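Side-chain contacts in increased recombination centers protein 6 (Saccharomyces cerevisiae, PDB 3UC9), which acts as a clathrin coat accessory factor related to small G proteins and is involved in gross chromosomal rearrangements and telomere healing: residues Glu191-Thr195 and His196-Asn200; Glu97-Arg100 and Asn101-Ala104; Glu141-Gln145 and Asp146-Glu150; Glu153-Ser156 and Asn157-Asn161; Lys82-Pro85 and Val86-Glu90. All coordinates share one frame; numbering follows the deposited sequence.

Contact 1 (Glu191-Thr195 and His196-Asn200)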
# COMPACT_ATOMS: atom_id res chain seq x y z
N GLU A 191 5.85 9.68 2.19
CA GLU A 191 5.12 10.91 1.86
C GLU A 191 3.64 10.64 1.57
O GLU A 191 2.77 11.44 1.93
CB GLU A 191 5.74 11.58 0.63
CG GLU A 191 5.12 12.92 0.27
CD GLU A 191 5.88 13.64 -0.84
OE1 GLU A 191 6.16 13.01 -1.88
OE2 GLU A 191 6.15 14.84 -0.68
N ILE A 192 3.36 9.54 0.90
CA ILE A 192 1.99 9.15 0.60
C ILE A 192 1.23 8.92 1.90
O ILE A 192 0.11 9.38 2.06
CB ILE A 192 1.94 7.93 -0.32
CG1 ILE A 192 2.41 8.31 -1.73
CG2 ILE A 192 0.54 7.35 -0.38
CD1 ILE A 192 2.53 7.12 -2.70
N ILE A 193 1.87 8.26 2.86
CA ILE A 193 1.22 8.01 4.14
C ILE A 193 1.06 9.32 4.93
O ILE A 193 0.01 9.58 5.49
CB ILE A 193 1.98 6.94 4.95
CG1 ILE A 193 1.98 5.63 4.15
CG2 ILE A 193 1.31 6.71 6.33
CD1 ILE A 193 2.83 4.51 4.74
N ASP A 194 2.12 10.13 4.94
CA ASP A 194 2.08 11.43 5.62
C ASP A 194 0.96 12.33 5.13
O ASP A 194 0.34 13.03 5.92
CB ASP A 194 3.40 12.19 5.40
CG ASP A 194 4.53 11.70 6.26
OD1 ASP A 194 4.31 10.95 7.23
OD2 ASP A 194 5.68 12.11 5.97
N THR A 195 0.71 12.33 3.82
CA THR A 195 -0.25 13.27 3.22
C THR A 195 -1.66 12.68 3.11
O THR A 195 -2.58 13.36 2.66
CB THR A 195 0.25 13.79 1.84
OG1 THR A 195 0.42 12.70 0.93
CG2 THR A 195 1.58 14.54 2.00
N HIS A 196 -1.82 11.43 3.54
CA HIS A 196 -3.12 10.75 3.57
C HIS A 196 -4.12 11.44 4.50
O HIS A 196 -3.76 11.89 5.59
CB HIS A 196 -2.95 9.28 3.99
CG HIS A 196 -4.22 8.49 4.02
ND1 HIS A 196 -4.89 8.10 2.88
CD2 HIS A 196 -4.96 8.04 5.06
CE1 HIS A 196 -5.98 7.43 3.23
NE2 HIS A 196 -6.03 7.36 4.55
N ASP A 197 -5.38 11.51 4.08
CA ASP A 197 -6.46 11.95 4.97
C ASP A 197 -6.96 10.78 5.78
O ASP A 197 -7.65 9.91 5.25
CB ASP A 197 -7.63 12.54 4.18
CG ASP A 197 -7.39 13.98 3.76
OD1 ASP A 197 -6.46 14.63 4.30
OD2 ASP A 197 -8.17 14.46 2.89
N TRP A 198 -6.66 10.77 7.07
CA TRP A 198 -7.04 9.67 7.94
C TRP A 198 -8.50 9.82 8.37
O TRP A 198 -8.82 10.54 9.31
CB TRP A 198 -6.12 9.63 9.15
CG TRP A 198 -4.71 9.26 8.79
CD1 TRP A 198 -3.72 10.10 8.38
CD2 TRP A 198 -4.13 7.95 8.81
NE1 TRP A 198 -2.56 9.40 8.15
CE2 TRP A 198 -2.79 8.08 8.40
CE3 TRP A 198 -4.63 6.68 9.14
CZ2 TRP A 198 -1.93 6.98 8.32
CZ3 TRP A 198 -3.78 5.59 9.06
CH2 TRP A 198 -2.44 5.75 8.63
N LEU A 199 -9.38 9.12 7.67
CA LEU A 199 -10.81 9.29 7.79
C LEU A 199 -11.36 8.76 9.12
O LEU A 199 -11.20 7.56 9.45
CB LEU A 199 -11.50 8.60 6.62
CG LEU A 199 -13.03 8.62 6.52
CD1 LEU A 199 -13.60 10.04 6.40
CD2 LEU A 199 -13.41 7.79 5.34
N ASN A 200 -12.01 9.65 9.86
CA ASN A 200 -12.58 9.35 11.17
C ASN A 200 -11.56 8.75 12.16
O ASN A 200 -11.91 7.90 12.99
CB ASN A 200 -13.82 8.47 11.01
CG ASN A 200 -14.92 9.15 10.22
OD1 ASN A 200 -15.61 8.53 9.43
ND2 ASN A 200 -15.08 10.45 10.42

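Contact 2 (Glu97-Arg100 and Asn101-Ala104)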
# COMPACT_ATOMS: atom_id res chain seq x y z
N GLU A 97 -16.62 -6.37 2.61
CA GLU A 97 -16.90 -4.93 2.47
C GLU A 97 -16.56 -4.13 3.74
O GLU A 97 -15.90 -3.09 3.66
CB GLU A 97 -18.35 -4.69 2.04
CG GLU A 97 -18.65 -3.26 1.58
CD GLU A 97 -19.92 -3.15 0.76
OE1 GLU A 97 -20.48 -4.19 0.34
OE2 GLU A 97 -20.36 -2.01 0.52
N PRO A 98 -16.98 -4.61 4.92
CA PRO A 98 -16.57 -3.91 6.14
C PRO A 98 -15.06 -3.74 6.27
O PRO A 98 -14.59 -2.65 6.59
CB PRO A 98 -17.12 -4.80 7.25
CG PRO A 98 -18.30 -5.46 6.63
CD PRO A 98 -17.91 -5.72 5.21
N LEU A 99 -14.30 -4.80 5.98
CA LEU A 99 -12.84 -4.73 6.00
C LEU A 99 -12.30 -3.70 5.00
O LEU A 99 -11.43 -2.88 5.34
CB LEU A 99 -12.24 -6.12 5.72
CG LEU A 99 -10.72 -6.24 5.58
CD1 LEU A 99 -10.03 -5.80 6.84
CD2 LEU A 99 -10.36 -7.69 5.24
N ARG A 100 -12.81 -3.73 3.77
CA ARG A 100 -12.36 -2.76 2.76
C ARG A 100 -12.58 -1.34 3.25
O ARG A 100 -11.72 -0.46 3.07
CB ARG A 100 -13.09 -2.99 1.43
CG ARG A 100 -12.69 -4.29 0.75
CD ARG A 100 -13.01 -4.30 -0.76
NE ARG A 100 -14.42 -4.02 -1.04
CZ ARG A 100 -15.43 -4.89 -0.93
NH1 ARG A 100 -15.22 -6.13 -0.51
NH2 ARG A 100 -16.66 -4.49 -1.22
N ASN A 101 -13.70 -1.11 3.92
CA ASN A 101 -14.05 0.25 4.33
C ASN A 101 -13.19 0.83 5.46
O ASN A 101 -13.17 2.06 5.66
CB ASN A 101 -15.55 0.35 4.62
CG ASN A 101 -16.40 0.33 3.34
OD1 ASN A 101 -17.55 -0.16 3.35
ND2 ASN A 101 -15.86 0.84 2.25
N VAL A 102 -12.45 -0.01 6.18
CA VAL A 102 -11.54 0.49 7.23
C VAL A 102 -10.08 0.59 6.77
O VAL A 102 -9.22 1.01 7.55
CB VAL A 102 -11.64 -0.30 8.54
CG1 VAL A 102 -13.04 -0.14 9.14
CG2 VAL A 102 -11.28 -1.77 8.35
N MET A 103 -9.81 0.28 5.50
CA MET A 103 -8.46 0.39 4.96
C MET A 103 -8.05 1.83 4.64
O MET A 103 -8.59 2.46 3.72
CB MET A 103 -8.32 -0.47 3.70
CG MET A 103 -8.69 -1.93 3.88
SD MET A 103 -7.87 -2.73 5.29
CE MET A 103 -6.23 -2.34 4.92
N ALA A 104 -7.11 2.36 5.41
CA ALA A 104 -6.45 3.62 5.07
C ALA A 104 -5.60 3.42 3.82
O ALA A 104 -5.55 4.30 2.94
CB ALA A 104 -5.58 4.10 6.23

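Contact 3 (Glu141-Gln145 and Asp146-Glu150)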
# COMPACT_ATOMS: atom_id res chain seq x y z
N GLU A 141 14.34 -5.87 -9.99
CA GLU A 141 15.36 -4.84 -10.20
C GLU A 141 15.64 -4.51 -11.67
O GLU A 141 16.34 -3.54 -11.96
CB GLU A 141 16.66 -5.25 -9.47
CG GLU A 141 16.44 -5.53 -7.98
CD GLU A 141 17.71 -5.51 -7.14
OE1 GLU A 141 18.81 -5.53 -7.73
OE2 GLU A 141 17.60 -5.46 -5.89
N GLU A 142 15.08 -5.30 -12.59
CA GLU A 142 15.22 -5.04 -14.03
C GLU A 142 14.25 -3.98 -14.55
O GLU A 142 14.41 -3.49 -15.67
CB GLU A 142 15.04 -6.34 -14.83
CG GLU A 142 15.67 -6.31 -16.23
CD GLU A 142 15.32 -7.54 -17.06
OE1 GLU A 142 15.44 -8.68 -16.55
OE2 GLU A 142 14.93 -7.37 -18.24
N VAL A 143 13.24 -3.63 -13.75
CA VAL A 143 12.26 -2.61 -14.15
C VAL A 143 12.85 -1.23 -13.91
O VAL A 143 13.24 -0.90 -12.79
CB VAL A 143 10.93 -2.75 -13.35
CG1 VAL A 143 9.96 -1.64 -13.72
CG2 VAL A 143 10.30 -4.12 -13.60
N GLU A 144 12.92 -0.43 -14.97
CA GLU A 144 13.47 0.92 -14.87
C GLU A 144 12.37 1.90 -14.51
O GLU A 144 11.19 1.61 -14.66
CB GLU A 144 14.12 1.34 -16.19
CG GLU A 144 15.24 0.42 -16.65
CD GLU A 144 16.53 0.56 -15.84
OE1 GLU A 144 16.59 1.39 -14.91
OE2 GLU A 144 17.49 -0.18 -16.14
N GLN A 145 12.76 3.09 -14.07
CA GLN A 145 11.79 4.09 -13.65
C GLN A 145 10.85 4.53 -14.78
O GLN A 145 9.70 4.85 -14.52
CB GLN A 145 12.49 5.31 -13.05
CG GLN A 145 11.56 6.31 -12.37
CD GLN A 145 10.77 5.71 -11.23
OE1 GLN A 145 11.30 4.94 -10.44
NE2 GLN A 145 9.50 6.07 -11.13
N ASP A 146 11.33 4.53 -16.02
CA ASP A 146 10.46 4.89 -17.15
C ASP A 146 9.24 3.97 -17.26
O ASP A 146 8.15 4.42 -17.59
CB ASP A 146 11.24 4.88 -18.48
CG ASP A 146 12.24 6.02 -18.59
OD1 ASP A 146 12.27 6.90 -17.70
OD2 ASP A 146 13.00 6.06 -19.59
N GLU A 147 9.43 2.69 -16.96
CA GLU A 147 8.34 1.72 -17.00
C GLU A 147 7.33 1.98 -15.89
O GLU A 147 6.12 1.94 -16.13
CB GLU A 147 8.91 0.30 -16.90
CG GLU A 147 7.89 -0.81 -17.12
CD GLU A 147 8.53 -2.19 -17.25
OE1 GLU A 147 9.68 -2.28 -17.75
OE2 GLU A 147 7.88 -3.18 -16.88
N ILE A 148 7.84 2.27 -14.69
CA ILE A 148 7.01 2.68 -13.56
C ILE A 148 6.26 3.98 -13.87
O ILE A 148 5.06 4.09 -13.62
CB ILE A 148 7.90 2.91 -12.30
CG1 ILE A 148 8.55 1.59 -11.83
CG2 ILE A 148 7.10 3.57 -11.18
CD1 ILE A 148 7.57 0.44 -11.57
N ASP A 149 6.98 4.96 -14.43
CA ASP A 149 6.39 6.25 -14.79
C ASP A 149 5.19 6.09 -15.72
O ASP A 149 4.18 6.79 -15.56
CB ASP A 149 7.42 7.15 -15.47
CG ASP A 149 8.46 7.72 -14.51
OD1 ASP A 149 8.29 7.70 -13.28
OD2 ASP A 149 9.49 8.21 -15.03
N GLU A 150 5.29 5.18 -16.69
CA GLU A 150 4.20 4.94 -17.65
C GLU A 150 2.97 4.37 -16.95
O GLU A 150 1.85 4.78 -17.23
CB GLU A 150 4.65 4.01 -18.77
CG GLU A 150 5.53 4.69 -19.82
CD GLU A 150 5.69 3.87 -21.09
OE1 GLU A 150 4.75 3.12 -21.45
OE2 GLU A 150 6.75 3.98 -21.74
O HOH W 1 12.08 -1.25 -17.67

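Contact 4 (Glu153-Ser156 and Asn157-Asn161)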
# COMPACT_ATOMS: atom_id res chain seq x y z
N GLU A 153 1.35 7.25 -15.02
CA GLU A 153 0.60 8.09 -15.93
C GLU A 153 -0.81 7.53 -16.18
O GLU A 153 -1.78 8.28 -16.25
CB GLU A 153 1.36 8.24 -17.25
CG GLU A 153 0.77 9.25 -18.24
CD GLU A 153 0.78 10.69 -17.73
OE1 GLU A 153 1.41 10.98 -16.69
OE2 GLU A 153 0.15 11.54 -18.39
N ILE A 154 -0.91 6.21 -16.28
CA ILE A 154 -2.21 5.55 -16.44
C ILE A 154 -3.07 5.61 -15.17
O ILE A 154 -4.25 5.96 -15.24
CB ILE A 154 -2.03 4.07 -16.87
CG1 ILE A 154 -1.35 3.98 -18.24
CG2 ILE A 154 -3.39 3.35 -16.93
CD1 ILE A 154 -0.86 2.58 -18.58
N TRP A 155 -2.50 5.27 -14.02
CA TRP A 155 -3.29 4.96 -12.82
C TRP A 155 -3.36 6.06 -11.75
O TRP A 155 -4.26 6.04 -10.91
CB TRP A 155 -2.79 3.66 -12.17
CG TRP A 155 -3.05 2.46 -13.04
CD1 TRP A 155 -2.15 1.83 -13.85
CD2 TRP A 155 -4.30 1.79 -13.21
NE1 TRP A 155 -2.77 0.79 -14.50
CE2 TRP A 155 -4.09 0.75 -14.14
CE3 TRP A 155 -5.58 1.97 -12.67
CZ2 TRP A 155 -5.11 -0.12 -14.53
CZ3 TRP A 155 -6.60 1.11 -13.07
CH2 TRP A 155 -6.35 0.08 -13.99
N SER A 156 -2.43 7.01 -11.76
CA SER A 156 -2.33 7.97 -10.66
C SER A 156 -3.49 8.96 -10.57
O SER A 156 -3.71 9.57 -9.53
CB SER A 156 -0.99 8.72 -10.70
OG SER A 156 0.06 7.82 -10.36
N ASN A 157 -4.24 9.12 -11.66
CA ASN A 157 -5.44 9.97 -11.65
C ASN A 157 -6.70 9.24 -12.14
O ASN A 157 -7.70 9.88 -12.47
CB ASN A 157 -5.19 11.24 -12.47
CG ASN A 157 -4.38 10.98 -13.73
OD1 ASN A 157 -4.64 10.00 -14.45
ND2 ASN A 157 -3.40 11.83 -14.00
N ALA A 158 -6.65 7.91 -12.16
CA ALA A 158 -7.76 7.09 -12.66
C ALA A 158 -8.94 7.04 -11.68
O ALA A 158 -10.09 6.85 -12.11
CB ALA A 158 -7.26 5.66 -12.95
N PHE A 159 -8.66 7.23 -10.40
CA PHE A 159 -9.66 7.14 -9.34
C PHE A 159 -9.49 8.27 -8.32
O PHE A 159 -8.48 8.98 -8.31
CB PHE A 159 -9.57 5.78 -8.63
CG PHE A 159 -10.09 4.61 -9.44
CD1 PHE A 159 -11.41 4.21 -9.34
CD2 PHE A 159 -9.24 3.92 -10.29
CE1 PHE A 159 -11.89 3.14 -10.08
CE2 PHE A 159 -9.71 2.85 -11.04
CZ PHE A 159 -11.04 2.46 -10.93
N THR A 160 -10.48 8.42 -7.44
CA THR A 160 -10.32 9.32 -6.29
C THR A 160 -9.05 8.96 -5.50
O THR A 160 -8.36 9.83 -4.97
CB THR A 160 -11.54 9.23 -5.34
OG1 THR A 160 -11.80 7.85 -5.04
CG2 THR A 160 -12.80 9.85 -5.96
N ASN A 161 -8.78 7.66 -5.41
CA ASN A 161 -7.67 7.13 -4.61
C ASN A 161 -6.30 7.55 -5.09
O ASN A 161 -6.09 7.72 -6.30
CB ASN A 161 -7.69 5.60 -4.65
CG ASN A 161 -9.05 5.03 -4.36
OD1 ASN A 161 -9.97 5.11 -5.18
ND2 ASN A 161 -9.18 4.41 -3.21
O HOH W 2 -6.09 6.98 -9.04

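Contact 5 (Lys82-Pro85 and Val86-Glu90). Unlike the reference sequence in segment 82-85: Asp83 (reference Glu).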
# COMPACT_ATOMS: atom_id res chain seq x y z
N LYS A 82 -0.73 -17.09 -2.29
CA LYS A 82 -0.05 -17.84 -3.35
C LYS A 82 -0.24 -17.15 -4.70
O LYS A 82 0.70 -17.10 -5.51
CB LYS A 82 -0.56 -19.28 -3.44
CG LYS A 82 0.21 -20.15 -4.43
CD LYS A 82 -0.43 -21.52 -4.61
CE LYS A 82 -0.09 -22.15 -5.97
NZ LYS A 82 1.37 -22.31 -6.19
N ASP A 83 -1.44 -16.64 -4.94
CA ASP A 83 -1.80 -16.00 -6.21
C ASP A 83 -2.56 -14.70 -5.92
O ASP A 83 -3.62 -14.72 -5.28
CB ASP A 83 -2.70 -16.93 -7.02
CG ASP A 83 -2.02 -18.24 -7.40
OD1 ASP A 83 -1.08 -18.21 -8.23
OD2 ASP A 83 -2.42 -19.29 -6.86
N ILE A 84 -2.03 -13.58 -6.41
CA ILE A 84 -2.67 -12.27 -6.17
C ILE A 84 -4.13 -12.24 -6.61
O ILE A 84 -5.00 -11.82 -5.85
CB ILE A 84 -1.89 -11.10 -6.85
CG1 ILE A 84 -0.48 -10.96 -6.28
CG2 ILE A 84 -2.66 -9.80 -6.72
CD1 ILE A 84 -0.41 -10.74 -4.80
N PRO A 85 -4.43 -12.70 -7.85
CA PRO A 85 -5.83 -12.66 -8.29
C PRO A 85 -6.81 -13.41 -7.38
O PRO A 85 -7.92 -12.94 -7.17
CB PRO A 85 -5.76 -13.29 -9.69
CG PRO A 85 -4.39 -13.00 -10.16
CD PRO A 85 -3.53 -13.14 -8.94
N VAL A 86 -6.39 -14.56 -6.85
CA VAL A 86 -7.23 -15.31 -5.92
C VAL A 86 -7.50 -14.49 -4.65
O VAL A 86 -8.62 -14.44 -4.15
CB VAL A 86 -6.60 -16.68 -5.54
CG1 VAL A 86 -7.42 -17.38 -4.46
CG2 VAL A 86 -6.45 -17.56 -6.78
N TRP A 87 -6.47 -13.83 -4.15
CA TRP A 87 -6.61 -12.95 -2.99
C TRP A 87 -7.56 -11.78 -3.29
O TRP A 87 -8.43 -11.46 -2.48
CB TRP A 87 -5.24 -12.45 -2.55
CG TRP A 87 -5.30 -11.66 -1.29
CD1 TRP A 87 -5.15 -12.14 -0.02
CD2 TRP A 87 -5.54 -10.27 -1.18
NE1 TRP A 87 -5.28 -11.11 0.88
CE2 TRP A 87 -5.52 -9.95 0.20
CE3 TRP A 87 -5.76 -9.24 -2.10
CZ2 TRP A 87 -5.71 -8.65 0.66
CZ3 TRP A 87 -5.96 -7.95 -1.63
CH2 TRP A 87 -5.93 -7.67 -0.27
N VAL A 88 -7.40 -11.16 -4.46
CA VAL A 88 -8.26 -10.06 -4.89
C VAL A 88 -9.73 -10.51 -4.98
O VAL A 88 -10.63 -9.81 -4.54
CB VAL A 88 -7.80 -9.48 -6.23
CG1 VAL A 88 -8.86 -8.54 -6.84
CG2 VAL A 88 -6.45 -8.76 -6.06
N GLU A 89 -9.95 -11.70 -5.54
CA GLU A 89 -11.31 -12.22 -5.64
C GLU A 89 -11.98 -12.29 -4.27
O GLU A 89 -13.13 -11.90 -4.12
CB GLU A 89 -11.35 -13.58 -6.31
CG GLU A 89 -12.76 -14.13 -6.38
CD GLU A 89 -12.91 -15.24 -7.37
OE1 GLU A 89 -12.11 -16.20 -7.31
OE2 GLU A 89 -13.83 -15.16 -8.20
N GLU A 90 -11.25 -12.77 -3.27
CA GLU A 90 -11.78 -12.88 -1.90
C GLU A 90 -11.97 -11.50 -1.26
O GLU A 90 -12.95 -11.25 -0.55
CB GLU A 90 -10.83 -13.74 -1.05
CG GLU A 90 -10.72 -15.20 -1.52
CD GLU A 90 -9.55 -15.97 -0.89
OE1 GLU A 90 -8.62 -15.34 -0.33
OE2 GLU A 90 -9.56 -17.22 -0.99

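Contact 1 (Glu191-Thr195 and His196-Asn200)
Ile193, in the last turn of helix 185-195, meets the indole of Trp198 where the chain runs on beyond the helix. The methyl CG2 of Ile193 rests against the six-membered ring, 3.8 Å from CZ2 of Trp198, and the two side chains cross obliquely. Ile193 holds this methyl opposite its backbone N while CG1 lies back beside the N (chi1 -61°) and leads away from Trp198; the Ile193 side chain also touches Phe133 of strand 133-138. Trp198 is turned so that its pyrrole side faces the helix end; NE1 is hydrogen-bonded to Tyr70 OH, a hydroxyl that is also bonded to Asp194 O. In the Rossmann-like fold this is where the chain leaves the last modelled helix, 185-195, which packs on the sheet, and Trp198 packs onto Val72 and Phe74 of strand 71-81 and Ala104 of strand 103-110. His196 swings CG opposite its backbone N (chi1 -179°), placing CD2 3.8 Å above one face of the Trp198 indole, toward the rim; Trp198 CD2 in turn lies in the imidazole plane, at its edge. The same imidazole meets Phe133 edge-to-face. At the backbone, His196 N bonds to Ile193 O at 3.3 Å, coming from above the carbonyl plane. Thr195 OG1 donates to Glu191 O over 2.8 Å. Thr195 N reaches that oxygen, Glu191 O, at 2.9 Å from the opposite face of the carbonyl plane, making it a two-donor acceptor. Asp194 turns away, where its OD1 is bonded to Trp65 NE1 and Asn67 ND2.

Contact 2 (Glu97-Arg100 and Asn101-Ala104)
Glu97 and Asn101 lie one turn apart in the short helix 97-101, whose last residues hand the chain directly to strand 103-110 of the Rossmann-like sheet. The backbone bonds tighten along the way. Asn101 N donates to Glu97 O at 3.0 Å, the helical i to i+4 pattern; the next two bonds span only three residues, from Val102 N to Leu99 O and from Met103 N to Arg100 O, each 3.2 Å and each met from above the carbonyl plane. The apolar contact is that of Met103, folded back at chi2 and chi3, which brings SD to 4.1 Å from Leu99 CD1; on the sheet side Met103 packs on Lys29 and Leu31. Two carbons approach a carbonyl oxygen: Met103 CG and Val102 CG2 each come to 3.2 Å from Leu99 O. Among the polar side chains, Glu97 and Asn101 run side by side, their carboxylate and amide planes 68° apart, and touch through Glu97 CG and Asn101 OD1. Arg100 bends at chi3 so that NH1 binds Phe91 O and Thr93 O and NE binds Ala127 O; one face of the guanidinium lies, toward its rim, against Glu97 CA, which stands 3.4 Å above its plane.

Contact 3 (Glu141-Gln145 and Asp146-Glu150)
Gln145 and Asp149, one turn apart at the start of helix 145-155, are bonded through both backbone and side chains. Gln145 O accepts from Asp149 N at 2.7 Å, nearly along the C=O axis. Gln145 NE2 donates to Asp149 OD1 at 3.0 Å in an almost straight bond (171°). The acceptor lies in the Gln145 amide plane, whereas NE2 comes from above the carboxylate plane, 45° out of it; the amide and carboxylate planes are 57° apart. The bend of Gln145 at chi2 folds the amide back for this bond and also lays NE2 3.5 Å from Ile148 CG2. Glu144 occupies the N-cap position; its carbonyl takes two weak bonds, from Glu147 N and Ile148 N. Its own N-H gives to a water 2.9 Å from Glu144 N, and that water donates to Glu147 OE1, so the carboxylate three residues on serves the N-cap amide indirectly, where a capping box would do so directly. Glu147 OE1 also forms a salt bridge with Arg113. On the buried side, Val143 CG1 meets Ile148 CD1 at 3.8 Å, the side chains crossing at about a right angle. Ile148 continues onto Ile112 of helix 112-115 and onto Phe165 and Asn167 of strand 163-167.

Contact 4 (Glu153-Ser156 and Asn157-Asn161)
Trp155 and Phe159 lie side by side, pointing the same way, and meet at their ring edges: Trp155 CZ3 is 4.1 Å from Phe159 CE2, each atom near the plane of the other ring. Both set CG beside the backbone N (chi1 -67° and -73°), which helps point the rings alike. Ala158, just before Phe159, touches Trp155 CE3 with its CB at 4.1 Å and lies closer still to Trp155 O. A type I beta turn from Trp155 to Ala158 brings them together, with Ala158 N bonded to Trp155 O at 3.3 Å; the bond is straight (167°), but the donor stands above the carbonyl plane. This turn leads out of helix 145-155 toward edge strand 163-167, in the last beta-alpha-beta crossover of the Rossmann-like sheet. A water inside the bend accepts from Phe159 N at 2.9 Å and is placed to donate to Trp155 O and Asn161 O, each 2.8 Å away, though further acceptors nearby compete for its protons. Further out, Ile154 CG2 lies 3.5 Å above one face of the Trp155 indole. Both rings reach helix 121-127, Trp155 at Leu121 and Phe159 at Met125 and Ile126. Asn161 pins the loop's far end through Arg130, Thr132 O and His129 O, and Ser156 OG bonds to Ile163 O.

Contact 5 (Lys82-Pro85 and Val86-Glu90)
The first turns of helix 84-91 begin right after strand 71-81, and Ile84 and Val88, one turn apart, touch on the helix's buried side. Ile84 CG2 meets Val88 CG2 at 4.0 Å. Val88 turns CG1 opposite its backbone N (chi1 167°) and CG2 back beside the N, which sets CG2 3.4 Å from Ile84 O as well. Three regular i to i+4 bonds start the helix: Trp87 N to Asp83 O at 3.2 Å, Val88 N to Ile84 O at 2.9 Å and Glu89 N to Pro85 O at 2.9 Å. Asp83, a glutamate in the reference sequence, holds the N-cap position without a capping bond from its carboxylate; its CB instead lies 3.8 Å from Val86 CG2. Pro85 falls in the first turn, where a residue without an N-H costs the helix no internal bond. The six-stranded mixed sheet has the strand order of small G proteins, and this helix follows the third strand, as in those relatives, on the connection, also holding helix 97-101, that passes strand 29-35 to reach strand 103-110. Trp87 reaches in to the sheet. With CG opposite its backbone N (chi1 -174°), the indole extends inward to Leu31 and Leu33, stacks with Phe91 and bonds through NE1 to Asp79 OD2. Trp87 CB sits 3.4 Å from Ile84 O. Ile84 touches Asp35 of strand 29-35. Val88 joins Trp87 against Phe124 of helix 121-127, and Ile84, Pro85 and Val88 all touch Leu120 in the loop before it.

In the fold
All five contacts are local, at the starts and ends of helices around the central sheet. Contact 4 is the surface case, a turn bridged by water; the other four are partly buried. Contacts 3 and 4 share helix 145-155, the first at its N-terminal end with carboxylates, an amide and a water-linked N-cap, the second at its C-terminal end with aromatic edges. Contact 5 opens a helix with aliphatic packing, whereas contacts 1, 2 and 4 lead out of helices through i to i+3 backbone bonds. Contacts 1 and 2 touch, His196 and Trp198 resting on Ala104. Contacts 1 and 5 lie on opposite sides of the chain's centre, as do 2 and 3.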